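Local coordinates for Thiol:disulfide interchange protein DsbA (Pseudomonas aeruginosa, PDB 5DCH) that probably introduces disulfide bonds into other proteins of the bacterial periplasm by passing on its own redox-active disulfide, at residues G25-V30 with V157-Y162; E31-G36 with F60-A65. The protein carries 1 engineered substitution. One frame throughout, in Å; residues are numbered along the deposited sequence.

Contact 1. Residues G25-V30 with V157-Y162; sequences GKIEVV and VVNGKY. With 1YO (3-[(2-methylbenzyl)sulfanyl]-4H-1,2,4-triazol-4-amine), chain B.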
# COMPACT_ATOMS: atom_id res chain seq x y z
N GLY A 25 -5.96 -15.33 9.53
CA GLY A 25 -5.92 -15.31 10.98
C GLY A 25 -5.72 -13.94 11.57
O GLY A 25 -5.96 -13.75 12.76
N LYS A 26 -5.25 -12.99 10.76
CA LYS A 26 -5.19 -11.61 11.19
C LYS A 26 -6.17 -10.78 10.38
O LYS A 26 -6.52 -11.14 9.25
CB LYS A 26 -3.79 -11.04 11.05
CG LYS A 26 -2.80 -11.70 12.00
CD LYS A 26 -1.48 -10.98 12.10
CE LYS A 26 -0.56 -11.69 13.06
NZ LYS A 26 0.71 -10.95 13.26
N ILE A 27 -6.61 -9.69 10.98
CA ILE A 27 -7.48 -8.73 10.30
C ILE A 27 -6.58 -7.88 9.43
O ILE A 27 -5.70 -7.17 9.93
CB ILE A 27 -8.25 -7.88 11.32
CG1 ILE A 27 -9.12 -8.77 12.22
CG2 ILE A 27 -9.11 -6.83 10.60
CD1 ILE A 27 -9.63 -8.09 13.47
N GLU A 28 -6.79 -7.96 8.12
CA GLU A 28 -5.92 -7.26 7.18
C GLU A 28 -6.35 -5.79 7.04
O GLU A 28 -7.53 -5.48 7.04
CB GLU A 28 -5.98 -7.92 5.82
CG GLU A 28 -4.92 -7.46 4.85
CD GLU A 28 -5.04 -8.13 3.50
OE1 GLU A 28 -6.10 -7.95 2.86
OE2 GLU A 28 -4.10 -8.83 3.07
N VAL A 29 -5.36 -4.92 6.92
CA VAL A 29 -5.60 -3.54 6.50
C VAL A 29 -4.65 -3.27 5.35
O VAL A 29 -3.45 -3.32 5.52
CB VAL A 29 -5.33 -2.55 7.61
CG1 VAL A 29 -5.51 -1.14 7.14
CG2 VAL A 29 -6.24 -2.82 8.79
N VAL A 30 -5.21 -2.97 4.19
CA VAL A 30 -4.42 -2.66 3.00
C VAL A 30 -4.53 -1.17 2.68
O VAL A 30 -5.63 -0.63 2.69
CB VAL A 30 -4.95 -3.43 1.79
CG1 VAL A 30 -4.28 -2.94 0.49
CG2 VAL A 30 -4.76 -4.92 1.95
N VAL A 157 -8.52 -0.93 2.25
CA VAL A 157 -9.41 -2.08 2.28
C VAL A 157 -9.17 -2.81 3.59
O VAL A 157 -8.03 -3.16 3.90
CB VAL A 157 -9.18 -3.04 1.11
CG1 VAL A 157 -10.14 -4.20 1.18
CG2 VAL A 157 -9.33 -2.30 -0.21
N VAL A 158 -10.24 -3.05 4.35
CA VAL A 158 -10.15 -3.81 5.59
C VAL A 158 -10.70 -5.21 5.39
O VAL A 158 -11.84 -5.39 4.91
CB VAL A 158 -10.85 -3.08 6.76
CG1 VAL A 158 -11.03 -3.98 7.98
CG2 VAL A 158 -10.06 -1.85 7.14
N ASN A 159 -9.86 -6.18 5.75
CA ASN A 159 -10.12 -7.61 5.73
C ASN A 159 -10.68 -8.15 4.42
O ASN A 159 -11.48 -9.08 4.43
CB ASN A 159 -10.98 -8.01 6.93
CG ASN A 159 -10.45 -9.22 7.65
OD1 ASN A 159 -9.26 -9.56 7.53
ND2 ASN A 159 -11.33 -9.89 8.38
N GLY A 160 -10.22 -7.58 3.30
CA GLY A 160 -10.67 -7.98 1.98
C GLY A 160 -12.15 -7.72 1.72
O GLY A 160 -12.72 -8.24 0.76
N LYS A 161 -12.76 -6.91 2.58
CA LYS A 161 -14.22 -6.78 2.63
C LYS A 161 -14.77 -5.37 2.53
O LYS A 161 -15.86 -5.18 2.01
CB LYS A 161 -14.74 -7.39 3.94
CG LYS A 161 -14.84 -8.89 3.98
CD LYS A 161 -15.48 -9.33 5.29
CE LYS A 161 -15.37 -10.83 5.49
NZ LYS A 161 -15.03 -11.17 6.90
N TYR A 162 -14.06 -4.39 3.09
CA TYR A 162 -14.58 -3.02 3.16
C TYR A 162 -13.61 -2.05 2.52
O TYR A 162 -12.46 -1.99 2.90
CB TYR A 162 -14.79 -2.58 4.62
CG TYR A 162 -15.52 -3.58 5.47
CD1 TYR A 162 -16.88 -3.78 5.35
CD2 TYR A 162 -14.83 -4.34 6.39
CE1 TYR A 162 -17.54 -4.70 6.14
CE2 TYR A 162 -15.47 -5.26 7.18
CZ TYR A 162 -16.82 -5.44 7.06
OH TYR A 162 -17.44 -6.38 7.87
CAA 1YO B . -0.25 -10.73 -3.00
CAC 1YO B . 2.19 -8.25 -4.42
CAD 1YO B . 2.58 -7.57 -3.28
CAE 1YO B . 1.27 -9.28 -4.34
CAF 1YO B . 2.06 -7.92 -2.04
CAG 1YO B . -4.38 -10.51 -0.35
CAH 1YO B . 0.56 -9.35 -0.66
CAL 1YO B . 0.74 -9.63 -3.11
CAM 1YO B . 1.15 -8.96 -1.97
CAN 1YO B . -2.32 -9.74 -0.45
NAB 1YO B . -3.99 -8.13 0.17
NAI 1YO B . -3.55 -11.50 -0.68
NAJ 1YO B . -2.30 -11.04 -0.75
NAO 1YO B . -3.61 -9.38 -0.18
SAK 1YO B . -1.00 -8.58 -0.35
O HOH W 1 -7.92 -5.98 3.23
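V29 and V158 face each other as a non-hydrogen-bonded antiparallel pair, with CA atoms 4.6 Å apart. V30 and V157 follow as a hydrogen-bonded pair. V30 N donates to V157 O at 2.8 Å, and V157 N returns a bond to V30 O. The main-chain pairing extends to N159, whose N donates to E28 O at 2.8 Å. Beyond this point the N159 side chain replaces the backbone. E28 N donates to N159 OD1 at 3.0 Å. The bond is straight at hydrogen (166°), but the donor sits 41° out of the amide's carbonyl plane. The other end of this amide, ND2, is hydrogen-bonded to E186 of helix 172-188, so both ends of the group are held. I27 CG2 meets N159 CG, the two side chains crossing at about a right angle.

Strands 27-33 and 155-158 are neighbours inside the thioredoxin-fold sheet. N159 and G160, both with positive phi, turn the chain toward strand 162-165. K161 and Y162 lie opposite the single residue V158, a classic beta bulge, and V158 O accepts from both backbone N atoms.

With CG anti to the backbone N (chi1 -168°) and the chain extended beyond it, E28 carries its carboxylate out to the bound triazole 1YO. E28 OE1 accepts from a water at 2.7 Å. The same water accepts from G160 N and donates weakly to V157 O, bridging the two segments. E28 OE2 is hydrogen-bonded to S22 and lies 3.0 Å from 1YO NAB. V30 CG2 approaches the same NAB atom at 3.8 Å.

Contact 2. Residues E31-G36 with F60-A65; sequences ELFWYG and FVRLPA. With 1YO (3-[(2-methylbenzyl)sulfanyl]-4H-1,2,4-triazol-4-amine), chain B.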
# COMPACT_ATOMS: atom_id res chain seq x y z
N GLU A 31 -3.39 -0.53 2.48
CA GLU A 31 -3.37 0.79 1.83
C GLU A 31 -2.86 0.62 0.41
O GLU A 31 -1.73 0.21 0.20
CB GLU A 31 -2.50 1.82 2.56
CG GLU A 31 -2.59 3.21 1.92
CD GLU A 31 -1.42 4.13 2.17
OE1 GLU A 31 -0.40 3.69 2.74
OE2 GLU A 31 -1.51 5.31 1.77
N LEU A 32 -3.71 0.93 -0.56
CA LEU A 32 -3.27 0.98 -1.94
C LEU A 32 -2.76 2.39 -2.20
O LEU A 32 -3.41 3.37 -1.85
CB LEU A 32 -4.41 0.64 -2.90
CG LEU A 32 -4.83 -0.82 -2.83
CD1 LEU A 32 -5.96 -0.95 -1.86
CD2 LEU A 32 -5.25 -1.34 -4.19
N PHE A 33 -1.58 2.46 -2.81
CA PHE A 33 -0.87 3.72 -2.94
C PHE A 33 -0.01 3.73 -4.19
O PHE A 33 0.19 2.69 -4.84
CB PHE A 33 -0.00 3.95 -1.70
CG PHE A 33 1.33 3.28 -1.79
CD1 PHE A 33 1.44 1.90 -1.67
CD2 PHE A 33 2.47 4.00 -2.02
CE1 PHE A 33 2.65 1.29 -1.79
CE2 PHE A 33 3.69 3.38 -2.15
CZ PHE A 33 3.77 2.03 -2.05
N TRP A 34 0.50 4.90 -4.52
CA TRP A 34 1.54 5.05 -5.53
C TRP A 34 2.53 6.06 -4.96
O TRP A 34 2.13 7.11 -4.45
CB TRP A 34 0.93 5.55 -6.86
CG TRP A 34 1.91 6.07 -7.87
CD1 TRP A 34 3.12 5.54 -8.20
CD2 TRP A 34 1.76 7.24 -8.68
NE1 TRP A 34 3.74 6.31 -9.15
CE2 TRP A 34 2.93 7.38 -9.45
CE3 TRP A 34 0.77 8.21 -8.81
CZ2 TRP A 34 3.10 8.42 -10.38
CZ3 TRP A 34 0.95 9.24 -9.71
CH2 TRP A 34 2.11 9.34 -10.46
N TYR A 35 3.83 5.76 -5.03
CA TYR A 35 4.85 6.67 -4.51
C TYR A 35 4.74 8.08 -5.08
O TYR A 35 5.09 9.06 -4.42
CB TYR A 35 6.25 6.15 -4.82
CG TYR A 35 6.83 5.03 -3.96
CD1 TYR A 35 6.94 5.15 -2.58
CD2 TYR A 35 7.36 3.89 -4.56
CE1 TYR A 35 7.53 4.14 -1.82
CE2 TYR A 35 7.95 2.89 -3.81
CZ TYR A 35 8.02 3.01 -2.45
OH TYR A 35 8.63 2.00 -1.73
N GLY A 36 4.30 8.19 -6.32
CA GLY A 36 4.24 9.48 -7.00
C GLY A 36 2.98 10.27 -6.77
O GLY A 36 2.85 11.39 -7.27
N PHE A 60 -1.08 -4.95 8.70
CA PHE A 60 -1.08 -3.82 7.79
C PHE A 60 -0.17 -4.10 6.61
O PHE A 60 0.98 -4.49 6.78
CB PHE A 60 -0.62 -2.56 8.51
CG PHE A 60 -0.53 -1.36 7.65
CD1 PHE A 60 -1.67 -0.70 7.25
CD2 PHE A 60 0.69 -0.88 7.23
CE1 PHE A 60 -1.59 0.42 6.43
CE2 PHE A 60 0.78 0.24 6.41
CZ PHE A 60 -0.37 0.88 6.02
N VAL A 61 -0.71 -3.88 5.41
CA VAL A 61 -0.04 -4.14 4.15
C VAL A 61 -0.17 -2.89 3.28
O VAL A 61 -1.26 -2.34 3.15
CB VAL A 61 -0.76 -5.28 3.35
CG1 VAL A 61 -0.11 -5.52 1.99
CG2 VAL A 61 -0.82 -6.56 4.17
N ARG A 62 0.94 -2.44 2.69
CA ARG A 62 0.87 -1.52 1.58
C ARG A 62 0.91 -2.31 0.28
O ARG A 62 1.70 -3.24 0.13
CB ARG A 62 2.04 -0.53 1.61
CG ARG A 62 1.78 0.62 2.52
CD ARG A 62 2.55 1.86 2.06
NE ARG A 62 2.32 2.96 2.97
CZ ARG A 62 2.85 3.02 4.18
NH1 ARG A 62 3.66 2.05 4.60
NH2 ARG A 62 2.58 4.05 4.97
N LEU A 63 0.07 -1.91 -0.65
CA LEU A 63 -0.03 -2.57 -1.95
C LEU A 63 0.07 -1.49 -3.01
O LEU A 63 -0.74 -0.57 -3.01
CB LEU A 63 -1.38 -3.27 -2.09
CG LEU A 63 -1.56 -4.19 -3.30
CD1 LEU A 63 -0.65 -5.43 -3.20
CD2 LEU A 63 -3.02 -4.61 -3.45
N PRO A 64 1.06 -1.60 -3.90
CA PRO A 64 1.13 -0.57 -4.94
C PRO A 64 -0.01 -0.72 -5.92
O PRO A 64 -0.35 -1.85 -6.27
CB PRO A 64 2.46 -0.87 -5.62
CG PRO A 64 2.56 -2.37 -5.52
CD PRO A 64 1.96 -2.73 -4.18
N ALA A 65 -0.58 0.40 -6.38
CA ALA A 65 -1.62 0.39 -7.40
C ALA A 65 -0.91 0.37 -8.75
O ALA A 65 -0.19 1.31 -9.09
CB ALA A 65 -2.50 1.62 -7.26
CAA 1YO B . -0.25 -10.73 -3.00
CAC 1YO B . 2.19 -8.25 -4.42
CAD 1YO B . 2.58 -7.57 -3.28
CAE 1YO B . 1.27 -9.28 -4.34
CAF 1YO B . 2.06 -7.92 -2.04
CAG 1YO B . -4.38 -10.51 -0.35
CAH 1YO B . 0.56 -9.35 -0.66
CAL 1YO B . 0.74 -9.63 -3.11
CAM 1YO B . 1.15 -8.96 -1.97
CAN 1YO B . -2.32 -9.74 -0.45
NAB 1YO B . -3.99 -8.13 0.17
NAI 1YO B . -3.55 -11.50 -0.68
NAJ 1YO B . -2.30 -11.04 -0.75
NAO 1YO B . -3.61 -9.38 -0.18
SAK 1YO B . -1.00 -8.58 -0.35
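R62 meets two side chains of the neighbouring strand at once, F33 through its aliphatic part and E31 through its NE. R62 CD sits over one face of the F33 ring, 4.0 Å from its centroid, in a CH-pi contact. The ring is brought there by chi1 of 85°, which puts CG between the backbone N and the carbonyl carbon. R62 NE forms a salt bridge to E31 OE1 at 2.8 Å. As a hydrogen bond it is weak, bent to 125°, with carboxylate and guanidinium planes 60° apart. F60 CE2 lies over one face of the guanidinium.

The strands run parallel, as in a beta-alpha-beta unit whose connection is helix 38-52. Four backbone bonds join them, from E31 N to V61 O at one end to A65 N to F33 O (2.9 Å) at the other. L32 CD2 and L63 CD2 touch at 4.0 Å, and L63 CD1 reaches 1YO CAF at 3.9 Å. F33 also touches C40 of the predicted redox-active pair.

R62 is also salt-bridged to E44 of helix 38-52 through NH2. R62 thus lies between carboxylates of the sheet and of helix 38-52, and its positive charge probably offsets the cost of burying E31.

Overall arrangement
From the N terminus the chain passes the short strand 13-14, at one edge of the sheet, and then enters strand 27-33, which serves both contacts: residues 25-30 belong to contact 1 and 31-36 to contact 2. It then passes through helix 38-52 and returns on strand 58-64, closing the short loop of contact 2. The helices between 70 and 148 follow before strand 155-158 closes the much longer loop of contact 1. Contact 2 is therefore nested inside contact 1. Strand 27-33 lies between its two partners in one mixed sheet, parallel to 58-64 and antiparallel to 155-158. The contacts meet where V30 packs on L63 and V157 on L32. Both reach the bound 1YO.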